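D-hydantoinase (Ralstonia pickettii, PDB 1NFG) probably hydrolyses the cyclic amide bond of D-hydantoin derivatives stereospecifically, using two zinc ions per subunit. Local coordinates at residues I54-H59 and L258-T263; H264-T269 and E308-D313; R343-Y348 and M399-T404. All coordinates share one frame; numbering follows the deposited sequence.

Interaction 1: I54-H59 and L258-T263. With ZN (zinc ion), chain E.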
ATOM      1  N   ILE A  54       8.328  -8.392  32.356  1.00 18.64           N
ATOM      2  CA  ILE A  54       8.331  -9.725  31.766  1.00 19.38           C
ATOM      3  C   ILE A  54       9.028  -9.692  30.412  1.00 20.44           C
ATOM      4  O   ILE A  54       8.472  -9.196  29.436  1.00 22.63           O
ATOM      5  CB  ILE A  54       6.901 -10.244  31.584  1.00 18.52           C
ATOM      6  CG1 ILE A  54       6.232 -10.387  32.958  1.00 18.39           C
ATOM      7  CG2 ILE A  54       6.921 -11.569  30.843  1.00 17.42           C
ATOM      8  CD1 ILE A  54       4.800 -10.856  32.896  1.00 16.50           C
ATOM      9  N   ASP A  55      10.245 -10.229  30.360  1.00 19.82           N
ATOM     10  CA  ASP A  55      11.035 -10.232  29.133  1.00 19.54           C
ATOM     11  C   ASP A  55      10.958 -11.573  28.401  1.00 20.24           C
ATOM     12  O   ASP A  55      11.659 -12.520  28.753  1.00 22.34           O
ATOM     13  CB  ASP A  55      12.487  -9.907  29.469  1.00 17.72           C
ATOM     14  CG  ASP A  55      13.291  -9.555  28.254  1.00 18.15           C
ATOM     15  OD1 ASP A  55      12.885  -9.961  27.141  1.00 18.36           O
ATOM     16  OD2 ASP A  55      14.331  -8.884  28.413  1.00 17.00           O
ATOM     17  N   VAL A  56      10.119 -11.648  27.373  1.00 19.52           N
ATOM     18  CA  VAL A  56       9.949 -12.888  26.628  1.00 18.54           C
ATOM     19  C   VAL A  56      10.983 -13.148  25.532  1.00 19.30           C
ATOM     20  O   VAL A  56      10.769 -13.997  24.668  1.00 18.58           O
ATOM     21  CB  VAL A  56       8.530 -12.967  26.006  1.00 18.57           C
ATOM     22  CG1 VAL A  56       7.487 -12.779  27.099  1.00 17.30           C
ATOM     23  CG2 VAL A  56       8.364 -11.921  24.904  1.00 13.65           C
ATOM     24  N   HIS A  57      12.104 -12.438  25.561  1.00 19.92           N
ATOM     25  CA  HIS A  57      13.126 -12.660  24.543  1.00 21.72           C
ATOM     26  C   HIS A  57      14.534 -12.526  25.110  1.00 22.78           C
ATOM     27  O   HIS A  57      15.171 -11.480  24.965  1.00 23.93           O
ATOM     28  CB  HIS A  57      12.938 -11.682  23.379  1.00 22.43           C
ATOM     29  CG  HIS A  57      13.760 -12.007  22.167  1.00 24.41           C
ATOM     30  ND1 HIS A  57      13.371 -11.655  20.890  1.00 24.89           N
ATOM     31  CD2 HIS A  57      14.943 -12.652  22.032  1.00 25.50           C
ATOM     32  CE1 HIS A  57      14.277 -12.073  20.025  1.00 25.49           C
ATOM     33  NE2 HIS A  57      15.241 -12.681  20.691  1.00 26.40           N
ATOM     34  N   THR A  58      15.015 -13.593  25.747  1.00 21.97           N
ATOM     35  CA  THR A  58      16.354 -13.600  26.327  1.00 23.11           C
ATOM     36  C   THR A  58      17.177 -14.816  25.928  1.00 24.48           C
ATOM     37  O   THR A  58      16.642 -15.878  25.593  1.00 23.93           O
ATOM     38  CB  THR A  58      16.319 -13.573  27.875  1.00 22.66           C
ATOM     39  OG1 THR A  58      15.570 -14.697  28.360  1.00 24.48           O
ATOM     40  CG2 THR A  58      15.693 -12.295  28.375  1.00 22.70           C
ATOM     41  N   HIS A  59      18.491 -14.633  25.969  1.00 26.97           N
ATOM     42  CA  HIS A  59      19.460 -15.683  25.674  1.00 28.78           C
ATOM     43  C   HIS A  59      20.439 -15.564  26.831  1.00 30.47           C
ATOM     44  O   HIS A  59      21.621 -15.264  26.658  1.00 30.73           O
ATOM     45  CB  HIS A  59      20.151 -15.411  24.341  1.00 29.49           C
ATOM     46  CG  HIS A  59      19.210 -15.364  23.176  1.00 29.65           C
ATOM     47  ND1 HIS A  59      18.414 -16.431  22.820  1.00 28.76           N
ATOM     48  CD2 HIS A  59      18.933 -14.376  22.292  1.00 29.56           C
ATOM     49  CE1 HIS A  59      17.688 -16.104  21.766  1.00 29.47           C
ATOM     50  NE2 HIS A  59      17.983 -14.862  21.427  1.00 31.28           N
ATOM     51  N   LEU A 258       1.601 -11.672  14.810  1.00 17.55           N
ATOM     52  CA  LEU A 258       1.956 -10.906  15.994  1.00 16.08           C
ATOM     53  C   LEU A 258       3.394 -10.511  15.789  1.00 15.24           C
ATOM     54  O   LEU A 258       4.106 -11.169  15.040  1.00 16.98           O
ATOM     55  CB  LEU A 258       1.854 -11.759  17.258  1.00 15.13           C
ATOM     56  CG  LEU A 258       0.614 -12.638  17.398  1.00 17.51           C
ATOM     57  CD1 LEU A 258       0.677 -13.382  18.711  1.00 17.08           C
ATOM     58  CD2 LEU A 258      -0.643 -11.780  17.326  1.00 20.06           C
ATOM     59  N   ALA A 259       3.823  -9.442  16.449  1.00 13.42           N
ATOM     60  CA  ALA A 259       5.194  -8.999  16.325  1.00 15.02           C
ATOM     61  C   ALA A 259       5.621  -8.240  17.573  1.00 16.44           C
ATOM     62  O   ALA A 259       4.794  -7.881  18.410  1.00 16.18           O
ATOM     63  CB  ALA A 259       5.350  -8.127  15.091  1.00 14.82           C
ATOM     64  N   GLU A 260       6.921  -7.996  17.685  1.00 17.74           N
ATOM     65  CA  GLU A 260       7.493  -7.287  18.822  1.00 18.83           C
ATOM     66  C   GLU A 260       8.697  -6.483  18.342  1.00 18.78           C
ATOM     67  O   GLU A 260       9.061  -6.545  17.168  1.00 18.72           O
ATOM     68  CB  GLU A 260       7.972  -8.293  19.874  1.00 19.73           C
ATOM     69  CG  GLU A 260       8.924  -9.360  19.305  1.00 22.35           C
ATOM     70  CD  GLU A 260       9.953  -9.866  20.314  1.00 24.48           C
ATOM     71  OE1 GLU A 260       9.553 -10.269  21.428  1.00 25.84           O
ATOM     72  OE2 GLU A 260      11.165  -9.866  19.993  1.00 22.30           O
ATOM     73  N   THR A 261       9.295  -5.713  19.247  1.00 18.70           N
ATOM     74  CA  THR A 261      10.515  -4.964  18.937  1.00 19.37           C
ATOM     75  C   THR A 261      11.389  -5.110  20.166  1.00 19.52           C
ATOM     76  O   THR A 261      10.970  -5.710  21.167  1.00 18.53           O
ATOM     77  CB  THR A 261      10.308  -3.463  18.717  1.00 17.50           C
ATOM     78  OG1 THR A 261       9.049  -3.239  18.092  1.00 26.50           O
ATOM     79  CG2 THR A 261      11.401  -2.923  17.805  1.00 11.82           C
ATOM     80  N   CYS A 262      12.591  -4.554  20.098  1.00 16.99           N
ATOM     81  CA  CYS A 262      13.494  -4.660  21.214  1.00 18.31           C
ATOM     82  C   CYS A 262      14.111  -3.309  21.506  1.00 19.70           C
ATOM     83  O   CYS A 262      14.452  -2.553  20.603  1.00 20.72           O
ATOM     84  CB  CYS A 262      14.565  -5.722  20.914  1.00 17.54           C
ATOM     85  SG  CYS A 262      13.869  -7.374  20.501  1.00 15.93           S
ATOM     86  N   THR A 263      14.236  -3.023  22.792  1.00 20.46           N
ATOM     87  CA  THR A 263      14.777  -1.775  23.283  1.00 20.55           C
ATOM     88  C   THR A 263      15.754  -1.061  22.360  1.00 23.12           C
ATOM     89  O   THR A 263      15.515   0.084  21.971  1.00 24.57           O
ATOM     90  CB  THR A 263      15.462  -2.003  24.628  1.00 19.95           C
ATOM     91  OG1 THR A 263      14.643  -2.867  25.432  1.00 19.79           O
ATOM     92  CG2 THR A 263      15.683  -0.678  25.347  1.00 16.29           C
TER
HETATM   93 ZN    ZN E 501      17.191 -13.573  19.656  1.00 21.03          ZN
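His-57 and Glu-260 are joined by the hydrogen bond that carries this buried contact. The donor is ND1 of His-57 and the acceptor is OE2 of Glu-260, 3.0 Å away, with a nearly straight N-H...O angle of 166°. The carboxylate oxygen lies at the edge of the imidazole, close to the ring plane, and is met on its syn side. The two planes are 28° apart. The bond, with the zinc on NE2, helps fix the rotation of the ring. Glu-260 has further partners of its own. OE1 bonds to the hydroxyl of Tyr-234, and OE2 also accepts from the backbone N of His-237.

A second bond lies within segment 54-59. OD1 of Asp-55 accepts from the backbone N of His-57 at 3.0 Å, which makes an Asx turn near the end of the strand.

CG of His-57 lies anti to the backbone N (chi1 -168°), which carries the ring off the strand towards the metal. His-57 NE2 binds the zinc ion at 2.4 Å, and His-59 NE2 binds it at 2.3 Å. This is the His-X-His metal motif of the amidohydrolase TIM barrel, at the end of strand 48-58. Asp-313 and the carboxylated Lys-148 complete the site. Glu-260 is thus a second-shell residue: it grips the ring nitrogen that the zinc does not use.

The remaining contacts are looser. SG of Cys-262 sits obliquely to the His-57 ring, 4.9 Å from its centroid. CG2 of Val-56 touches OE1 of Glu-260 at 4.0 Å, as the two side chains pass in opposite directions.

Interaction 2: H264-T269 and E308-D313. With ZN (zinc ion), chain E.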
ATOM      1  N   HIS A 264      16.850  -1.728  22.002  1.00 24.58           N
ATOM      2  CA  HIS A 264      17.873  -1.098  21.162  1.00 24.85           C
ATOM      3  C   HIS A 264      17.412  -0.629  19.782  1.00 24.39           C
ATOM      4  O   HIS A 264      18.047   0.235  19.176  1.00 24.55           O
ATOM      5  CB  HIS A 264      19.111  -2.007  21.037  1.00 24.15           C
ATOM      6  CG  HIS A 264      18.796  -3.427  20.683  1.00 24.65           C
ATOM      7  ND1 HIS A 264      18.060  -4.252  21.506  1.00 24.50           N
ATOM      8  CD2 HIS A 264      19.105  -4.161  19.589  1.00 24.81           C
ATOM      9  CE1 HIS A 264      17.928  -5.435  20.931  1.00 24.45           C
ATOM     10  NE2 HIS A 264      18.551  -5.406  19.767  1.00 24.49           N
ATOM     11  N   TYR A 265      16.312  -1.180  19.288  1.00 23.59           N
ATOM     12  CA  TYR A 265      15.802  -0.767  17.989  1.00 23.85           C
ATOM     13  C   TYR A 265      15.024   0.543  18.090  1.00 24.39           C
ATOM     14  O   TYR A 265      14.522   1.057  17.089  1.00 25.92           O
ATOM     15  CB  TYR A 265      14.935  -1.871  17.392  1.00 23.01           C
ATOM     16  CG  TYR A 265      15.746  -3.098  17.058  1.00 25.31           C
ATOM     17  CD1 TYR A 265      16.806  -3.029  16.151  1.00 24.81           C
ATOM     18  CD2 TYR A 265      15.481  -4.323  17.671  1.00 25.35           C
ATOM     19  CE1 TYR A 265      17.581  -4.145  15.864  1.00 25.70           C
ATOM     20  CE2 TYR A 265      16.251  -5.449  17.389  1.00 26.40           C
ATOM     21  CZ  TYR A 265      17.299  -5.353  16.485  1.00 26.85           C
ATOM     22  OH  TYR A 265      18.059  -6.467  16.201  1.00 28.21           O
ATOM     23  N   LEU A 266      14.934   1.083  19.303  1.00 23.14           N
ATOM     24  CA  LEU A 266      14.245   2.346  19.540  1.00 21.98           C
ATOM     25  C   LEU A 266      15.276   3.412  19.903  1.00 22.07           C
ATOM     26  O   LEU A 266      14.930   4.574  20.112  1.00 22.85           O
ATOM     27  CB  LEU A 266      13.263   2.216  20.707  1.00 20.65           C
ATOM     28  CG  LEU A 266      12.144   1.180  20.653  1.00 21.64           C
ATOM     29  CD1 LEU A 266      11.439   1.155  21.993  1.00 19.54           C
ATOM     30  CD2 LEU A 266      11.163   1.515  19.538  1.00 22.44           C
ATOM     31  N   TYR A 267      16.544   3.020  19.960  1.00 21.38           N
ATOM     32  CA  TYR A 267      17.584   3.947  20.365  1.00 22.54           C
ATOM     33  C   TYR A 267      18.875   3.937  19.573  1.00 23.54           C
ATOM     34  O   TYR A 267      19.544   4.962  19.471  1.00 24.94           O
ATOM     35  CB  TYR A 267      17.923   3.697  21.839  1.00 23.59           C
ATOM     36  CG  TYR A 267      16.830   4.102  22.800  1.00 24.48           C
ATOM     37  CD1 TYR A 267      16.675   5.432  23.178  1.00 23.10           C
ATOM     38  CD2 TYR A 267      15.942   3.160  23.319  1.00 23.93           C
ATOM     39  CE1 TYR A 267      15.671   5.821  24.045  1.00 24.08           C
ATOM     40  CE2 TYR A 267      14.927   3.540  24.191  1.00 24.87           C
ATOM     41  CZ  TYR A 267      14.799   4.877  24.550  1.00 26.27           C
ATOM     42  OH  TYR A 267      13.799   5.280  25.410  1.00 28.32           O
ATOM     43  N   LEU A 268      19.245   2.788  19.022  1.00 23.88           N
ATOM     44  CA  LEU A 268      20.501   2.701  18.290  1.00 24.31           C
ATOM     45  C   LEU A 268      20.338   2.759  16.780  1.00 24.77           C
ATOM     46  O   LEU A 268      19.277   2.446  16.243  1.00 25.55           O
ATOM     47  CB  LEU A 268      21.237   1.425  18.706  1.00 24.47           C
ATOM     48  CG  LEU A 268      21.337   1.242  20.229  1.00 24.25           C
ATOM     49  CD1 LEU A 268      22.146   0.003  20.541  1.00 25.88           C
ATOM     50  CD2 LEU A 268      21.984   2.460  20.869  1.00 23.32           C
ATOM     51  N   THR A 269      21.397   3.170  16.094  1.00 26.20           N
ATOM     52  CA  THR A 269      21.366   3.272  14.636  1.00 27.72           C
ATOM     53  C   THR A 269      22.627   2.661  14.053  1.00 28.24           C
ATOM     54  O   THR A 269      23.638   2.544  14.743  1.00 27.73           O
ATOM     55  CB  THR A 269      21.312   4.726  14.176  1.00 27.12           C
ATOM     56  OG1 THR A 269      22.548   5.368  14.514  1.00 26.82           O
ATOM     57  CG2 THR A 269      20.159   5.450  14.851  1.00 26.19           C
ATOM     58  N   GLU A 308       3.241  -6.553  20.464  1.00 20.05           N
ATOM     59  CA  GLU A 308       2.825  -7.264  21.661  1.00 18.26           C
ATOM     60  C   GLU A 308       3.710  -6.927  22.855  1.00 17.60           C
ATOM     61  O   GLU A 308       3.308  -7.123  24.002  1.00 16.32           O
ATOM     62  CB  GLU A 308       2.875  -8.766  21.421  1.00 18.31           C
ATOM     63  CG  GLU A 308       2.044  -9.219  20.262  1.00 20.83           C
ATOM     64  CD  GLU A 308       0.605  -8.824  20.420  1.00 23.07           C
ATOM     65  OE1 GLU A 308       0.053  -9.052  21.513  1.00 23.56           O
ATOM     66  OE2 GLU A 308       0.020  -8.292  19.452  1.00 25.96           O
ATOM     67  N   THR A 309       4.906  -6.409  22.594  1.00 15.72           N
ATOM     68  CA  THR A 309       5.815  -6.093  23.686  1.00 16.07           C
ATOM     69  C   THR A 309       7.113  -5.507  23.170  1.00 16.37           C
ATOM     70  O   THR A 309       7.330  -5.424  21.971  1.00 17.83           O
ATOM     71  CB  THR A 309       6.185  -7.381  24.477  1.00 15.84           C
ATOM     72  OG1 THR A 309       7.040  -7.055  25.578  1.00 16.26           O
ATOM     73  CG2 THR A 309       6.928  -8.358  23.576  1.00 14.13           C
ATOM     74  N   VAL A 310       7.967  -5.093  24.098  1.00 17.89           N
ATOM     75  CA  VAL A 310       9.291  -4.583  23.768  1.00 18.63           C
ATOM     76  C   VAL A 310      10.208  -5.463  24.614  1.00 20.60           C
ATOM     77  O   VAL A 310      10.357  -5.226  25.814  1.00 21.63           O
ATOM     78  CB  VAL A 310       9.498  -3.112  24.194  1.00 17.73           C
ATOM     79  CG1 VAL A 310      10.945  -2.703  23.930  1.00 14.19           C
ATOM     80  CG2 VAL A 310       8.541  -2.200  23.442  1.00 16.64           C
ATOM     81  N   SER A 311      10.783  -6.496  24.000  1.00 21.22           N
ATOM     82  CA  SER A 311      11.675  -7.407  24.710  1.00 20.97           C
ATOM     83  C   SER A 311      13.101  -6.931  24.518  1.00 21.26           C
ATOM     84  O   SER A 311      13.314  -5.904  23.876  1.00 20.61           O
ATOM     85  CB  SER A 311      11.500  -8.840  24.200  1.00 21.07           C
ATOM     86  OG  SER A 311      11.616  -8.914  22.791  1.00 22.16           O
ATOM     87  N   SER A 312      14.074  -7.667  25.057  1.00 22.58           N
ATOM     88  CA  SER A 312      15.477  -7.254  24.959  1.00 23.07           C
ATOM     89  C   SER A 312      16.410  -8.019  24.017  1.00 23.49           C
ATOM     90  O   SER A 312      17.353  -7.437  23.483  1.00 23.35           O
ATOM     91  CB  SER A 312      16.117  -7.250  26.356  1.00 24.01           C
ATOM     92  OG  SER A 312      16.178  -8.562  26.903  1.00 22.94           O
ATOM     93  N   ASP A 313      16.160  -9.307  23.806  1.00 24.56           N
ATOM     94  CA  ASP A 313      17.051 -10.126  22.969  1.00 25.49           C
ATOM     95  C   ASP A 313      18.441 -10.022  23.603  1.00 23.80           C
ATOM     96  O   ASP A 313      19.449  -9.795  22.927  1.00 22.99           O
ATOM     97  CB  ASP A 313      17.081  -9.627  21.511  1.00 25.62           C
ATOM     98  CG  ASP A 313      17.775 -10.615  20.562  1.00 27.48           C
ATOM     99  OD1 ASP A 313      17.822 -11.826  20.878  1.00 25.19           O
ATOM    100  OD2 ASP A 313      18.260 -10.186  19.489  1.00 29.65           O
TER
HETATM  101 ZN    ZN E 501      17.191 -13.573  19.656  1.00 21.03          ZN
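His-264 meets the backbone of Ser-312 with the edge of its ring. This is the tighter part of the contact. CE1 of His-264 lies 3.3 Å from the carbonyl O of Ser-312, and that oxygen is close to the ring plane. ND1 of His-264 is 3.8 Å from the same oxygen. The CB of Asp-313 also lies at this edge, 4.3 Å from CE1 of His-264. The neighbouring Tyr-265 backs the imidazole: CD2 of His-264 stands over the centre of the tyrosine ring, 3.7 Å above its plane. Phe-285 meets His-264 edge-to-face.

Ser-312 contributes only its main chain here. Its CB points away from segment 264-269, and its OG probably bonds to OD2 of Asp-55.

The apolar part is looser. CD1 of Leu-266 and CG1 of Val-310 touch at 4.3 Å, and this is the one apolar side-chain pair across the two segments. Leu-298 and Trp-299 of helix 292-303 also pack on Leu-266. Neither part faces solvent: all five touching residues are buried.

Asp-313 links the contact to the metal. With CG anti to the backbone N (chi1 -169°), the carboxylate reaches the zinc ion, which OD1 binds at 2.2 Å. His-57, His-59 and the carboxylated Lys-148 are the other ligands. The NE2 of His-264 stays 4.8 Å from OD2 of Asp-313, too far for direct contact. A metal-binding aspartate just beyond the eighth barrel strand, here 310-311, is characteristic of the amidohydrolase TIM barrel.

Interaction 3: R343-Y348 and M399-T404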
ATOM      1  N   ARG A 343      16.190  -2.735  30.014  1.00 22.78           N
ATOM      2  CA  ARG A 343      14.909  -2.726  29.308  1.00 23.05           C
ATOM      3  C   ARG A 343      13.839  -1.775  29.841  1.00 23.60           C
ATOM      4  O   ARG A 343      13.451  -0.838  29.147  1.00 24.06           O
ATOM      5  CB  ARG A 343      14.319  -4.139  29.205  1.00 21.59           C
ATOM      6  CG  ARG A 343      13.087  -4.193  28.285  1.00 21.12           C
ATOM      7  CD  ARG A 343      12.479  -5.585  28.152  1.00 17.90           C
ATOM      8  NE  ARG A 343      12.052  -6.130  29.437  1.00 19.83           N
ATOM      9  CZ  ARG A 343      10.822  -6.557  29.698  1.00 21.07           C
ATOM     10  NH1 ARG A 343       9.888  -6.502  28.758  1.00 22.48           N
ATOM     11  NH2 ARG A 343      10.523  -7.038  30.899  1.00 20.58           N
ATOM     12  N   LEU A 344      13.360  -2.001  31.061  1.00 24.01           N
ATOM     13  CA  LEU A 344      12.313  -1.147  31.616  1.00 23.22           C
ATOM     14  C   LEU A 344      12.660   0.336  31.654  1.00 24.14           C
ATOM     15  O   LEU A 344      11.891   1.162  31.164  1.00 25.98           O
ATOM     16  CB  LEU A 344      11.911  -1.604  33.025  1.00 20.56           C
ATOM     17  CG  LEU A 344      11.197  -2.946  33.224  1.00 17.96           C
ATOM     18  CD1 LEU A 344      10.094  -2.762  34.231  1.00 16.86           C
ATOM     19  CD2 LEU A 344      10.616  -3.455  31.932  1.00 17.80           C
ATOM     20  N   MET A 345      13.802   0.687  32.231  1.00 24.01           N
ATOM     21  CA  MET A 345      14.172   2.094  32.301  1.00 25.26           C
ATOM     22  C   MET A 345      14.155   2.747  30.931  1.00 25.60           C
ATOM     23  O   MET A 345      13.596   3.831  30.760  1.00 27.19           O
ATOM     24  CB  MET A 345      15.552   2.269  32.931  1.00 25.57           C
ATOM     25  CG  MET A 345      15.576   2.064  34.441  1.00 26.60           C
ATOM     26  SD  MET A 345      17.210   2.383  35.137  1.00 28.22           S
ATOM     27  CE  MET A 345      18.082   0.893  34.611  1.00 27.60           C
ATOM     28  N   MET A 346      14.763   2.081  29.954  1.00 25.92           N
ATOM     29  CA  MET A 346      14.823   2.594  28.592  1.00 24.51           C
ATOM     30  C   MET A 346      13.438   2.765  27.962  1.00 24.30           C
ATOM     31  O   MET A 346      13.144   3.800  27.369  1.00 25.40           O
ATOM     32  CB  MET A 346      15.682   1.668  27.732  1.00 24.02           C
ATOM     33  CG  MET A 346      17.149   1.692  28.100  1.00 24.23           C
ATOM     34  SD  MET A 346      17.872   3.330  27.860  1.00 27.47           S
ATOM     35  CE  MET A 346      17.740   3.933  29.429  1.00 28.96           C
ATOM     36  N   VAL A 347      12.586   1.758  28.088  1.00 23.18           N
ATOM     37  CA  VAL A 347      11.248   1.851  27.529  1.00 23.04           C
ATOM     38  C   VAL A 347      10.471   2.936  28.267  1.00 26.02           C
ATOM     39  O   VAL A 347       9.699   3.683  27.656  1.00 26.45           O
ATOM     40  CB  VAL A 347      10.494   0.508  27.649  1.00 22.04           C
ATOM     41  CG1 VAL A 347       9.024   0.690  27.285  1.00 18.78           C
ATOM     42  CG2 VAL A 347      11.144  -0.533  26.739  1.00 19.69           C
ATOM     43  N   TYR A 348      10.689   3.027  29.580  1.00 27.08           N
ATOM     44  CA  TYR A 348      10.008   4.017  30.410  1.00 26.64           C
ATOM     45  C   TYR A 348      10.312   5.452  29.976  1.00 27.23           C
ATOM     46  O   TYR A 348       9.480   6.347  30.146  1.00 28.53           O
ATOM     47  CB  TYR A 348      10.393   3.847  31.884  1.00 26.56           C
ATOM     48  CG  TYR A 348       9.664   4.808  32.811  1.00 25.40           C
ATOM     49  CD1 TYR A 348       8.330   4.589  33.166  1.00 25.31           C
ATOM     50  CD2 TYR A 348      10.287   5.971  33.272  1.00 24.09           C
ATOM     51  CE1 TYR A 348       7.631   5.506  33.951  1.00 24.71           C
ATOM     52  CE2 TYR A 348       9.598   6.891  34.052  1.00 24.60           C
ATOM     53  CZ  TYR A 348       8.271   6.655  34.384  1.00 24.70           C
ATOM     54  OH  TYR A 348       7.575   7.583  35.118  1.00 26.66           O
ATOM     55  N   MET A 399      19.407   9.340  36.740  1.00 36.97           N
ATOM     56  CA  MET A 399      20.636   8.567  36.794  1.00 36.42           C
ATOM     57  C   MET A 399      21.241   8.340  35.417  1.00 36.24           C
ATOM     58  O   MET A 399      20.538   8.359  34.407  1.00 36.23           O
ATOM     59  CB  MET A 399      20.325   7.221  37.445  1.00 36.72           C
ATOM     60  CG  MET A 399      21.258   6.091  37.093  1.00 38.46           C
ATOM     61  SD  MET A 399      20.408   4.521  37.328  1.00 40.30           S
ATOM     62  CE  MET A 399      20.393   4.433  39.122  1.00 42.25           C
ATOM     63  N   VAL A 400      22.552   8.138  35.384  1.00 35.74           N
ATOM     64  CA  VAL A 400      23.243   7.868  34.134  1.00 35.34           C
ATOM     65  C   VAL A 400      23.552   6.386  34.115  1.00 36.45           C
ATOM     66  O   VAL A 400      24.127   5.858  35.070  1.00 37.87           O
ATOM     67  CB  VAL A 400      24.569   8.615  34.032  1.00 34.29           C
ATOM     68  CG1 VAL A 400      25.316   8.158  32.784  1.00 32.26           C
ATOM     69  CG2 VAL A 400      24.319  10.108  33.992  1.00 33.70           C
ATOM     70  N   ILE A 401      23.179   5.710  33.036  1.00 36.15           N
ATOM     71  CA  ILE A 401      23.444   4.286  32.950  1.00 35.41           C
ATOM     72  C   ILE A 401      24.918   4.016  32.696  1.00 35.16           C
ATOM     73  O   ILE A 401      25.474   4.424  31.678  1.00 35.05           O
ATOM     74  CB  ILE A 401      22.600   3.622  31.852  1.00 34.30           C
ATOM     75  CG1 ILE A 401      21.120   3.742  32.222  1.00 33.67           C
ATOM     76  CG2 ILE A 401      23.006   2.160  31.693  1.00 33.30           C
ATOM     77  CD1 ILE A 401      20.200   2.935  31.356  1.00 33.18           C
ATOM     78  N   GLU A 402      25.548   3.337  33.648  1.00 35.39           N
ATOM     79  CA  GLU A 402      26.958   2.989  33.547  1.00 35.86           C
ATOM     80  C   GLU A 402      27.083   1.507  33.853  1.00 34.91           C
ATOM     81  O   GLU A 402      26.491   1.016  34.816  1.00 34.32           O
ATOM     82  CB  GLU A 402      27.777   3.790  34.556  1.00 36.98           C
ATOM     83  CG  GLU A 402      27.445   5.262  34.585  1.00 38.93           C
ATOM     84  CD  GLU A 402      28.157   5.981  35.708  1.00 41.41           C
ATOM     85  OE1 GLU A 402      29.330   6.366  35.521  1.00 41.85           O
ATOM     86  OE2 GLU A 402      27.547   6.145  36.787  1.00 42.66           O
ATOM     87  N   GLN A 403      27.851   0.797  33.030  1.00 33.63           N
ATOM     88  CA  GLN A 403      28.038  -0.635  33.216  1.00 31.34           C
ATOM     89  C   GLN A 403      28.600  -0.946  34.593  1.00 31.01           C
ATOM     90  O   GLN A 403      28.311  -2.002  35.158  1.00 31.07           O
ATOM     91  CB  GLN A 403      28.967  -1.189  32.140  1.00 29.93           C
ATOM     92  CG  GLN A 403      29.134  -2.697  32.174  1.00 28.75           C
ATOM     93  CD  GLN A 403      27.808  -3.427  32.173  1.00 28.78           C
ATOM     94  OE1 GLN A 403      26.761  -2.840  31.885  1.00 30.35           O
ATOM     95  NE2 GLN A 403      27.844  -4.719  32.484  1.00 27.17           N
ATOM     96  N   THR A 404      29.397  -0.026  35.134  1.00 30.38           N
ATOM     97  CA  THR A 404      29.993  -0.214  36.453  1.00 29.96           C
ATOM     98  C   THR A 404      28.915  -0.312  37.523  1.00 29.30           C
ATOM     99  O   THR A 404      29.158  -0.824  38.612  1.00 29.40           O
ATOM    100  CB  THR A 404      30.943   0.946  36.826  1.00 30.49           C
ATOM    101  OG1 THR A 404      30.220   2.186  36.828  1.00 32.42           O
ATOM    102  CG2 THR A 404      32.093   1.028  35.845  1.00 29.79           C
TER
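Met-345 and Met-346 meet Met-399 and Ile-401 without any flat group between them. The flat groups of segment 343-348 lie beside this contact. One face of the Arg-343 guanidinium carries CD2 of Leu-344, 3.6 Å above the plane and displaced from the middle of the group. Its NH1 bonds to the carbonyl O of Val-310, and its NH2 bonds to OG1 of Thr-85. The Tyr-348 ring meets Phe-361 edge-to-face and Trp-393 with the planes at about 45°.

The contact itself is made by apolar side chains. Met-346 and Ile-401 reach toward each other tip to tip. CE of Met-346 touches CD1 of Ile-401 at 3.3 Å. The Met-346 chain bends at chi2 (-62°) and again at chi3, and the bends bring its methyl to the isoleucine. Ile-401 instead stretches out, with chi2 at -170°, and presents CD1 at the far end.

Segment 343-348 is the first part of helix 343-352, which follows the last barrel strand. Segment 399-404 begins at the end of strand 390-400, which runs antiparallel to strand 419-429. The contact joins a helix of the barrel region to the end of strand 390-400 and the loop after it. This is consistent with the hydantoinase fold, where a beta-sandwich domain packs against the TIM barrel.

Met-345 makes the second half of the contact. Its CE lies 4.4 Å from CD1 of Ile-401, so both methionine methyls converge on one isoleucine methyl. Its SD lies 4.4 Å from SD of Met-399. Met-399 is the exposed member of the group; the other three are buried. Val-420 of strand 419-429 packs on Met-346, and Pro-424 of the same strand packs on Met-345.

How the interactions relate
Interactions 1 and 2 lie in the core, their centres about 8 Å apart, and supply three ligands of one zinc ion. They use neighbouring strands of one parallel sheet, 257-262 in interaction 1 and 310-311 in interaction 2. Interaction 1 rests on a histidine-carboxylate bond; interaction 2 mixes a ring edge against a carbonyl with an apolar pair. Interaction 3 is farther out, about 17 Å from interaction 1 between centres. It binds no metal, is wholly apolar across its segments, and includes an exposed residue. Interactions 2 and 3 still touch, where Tyr-267 OH probably bonds to Met-346 O.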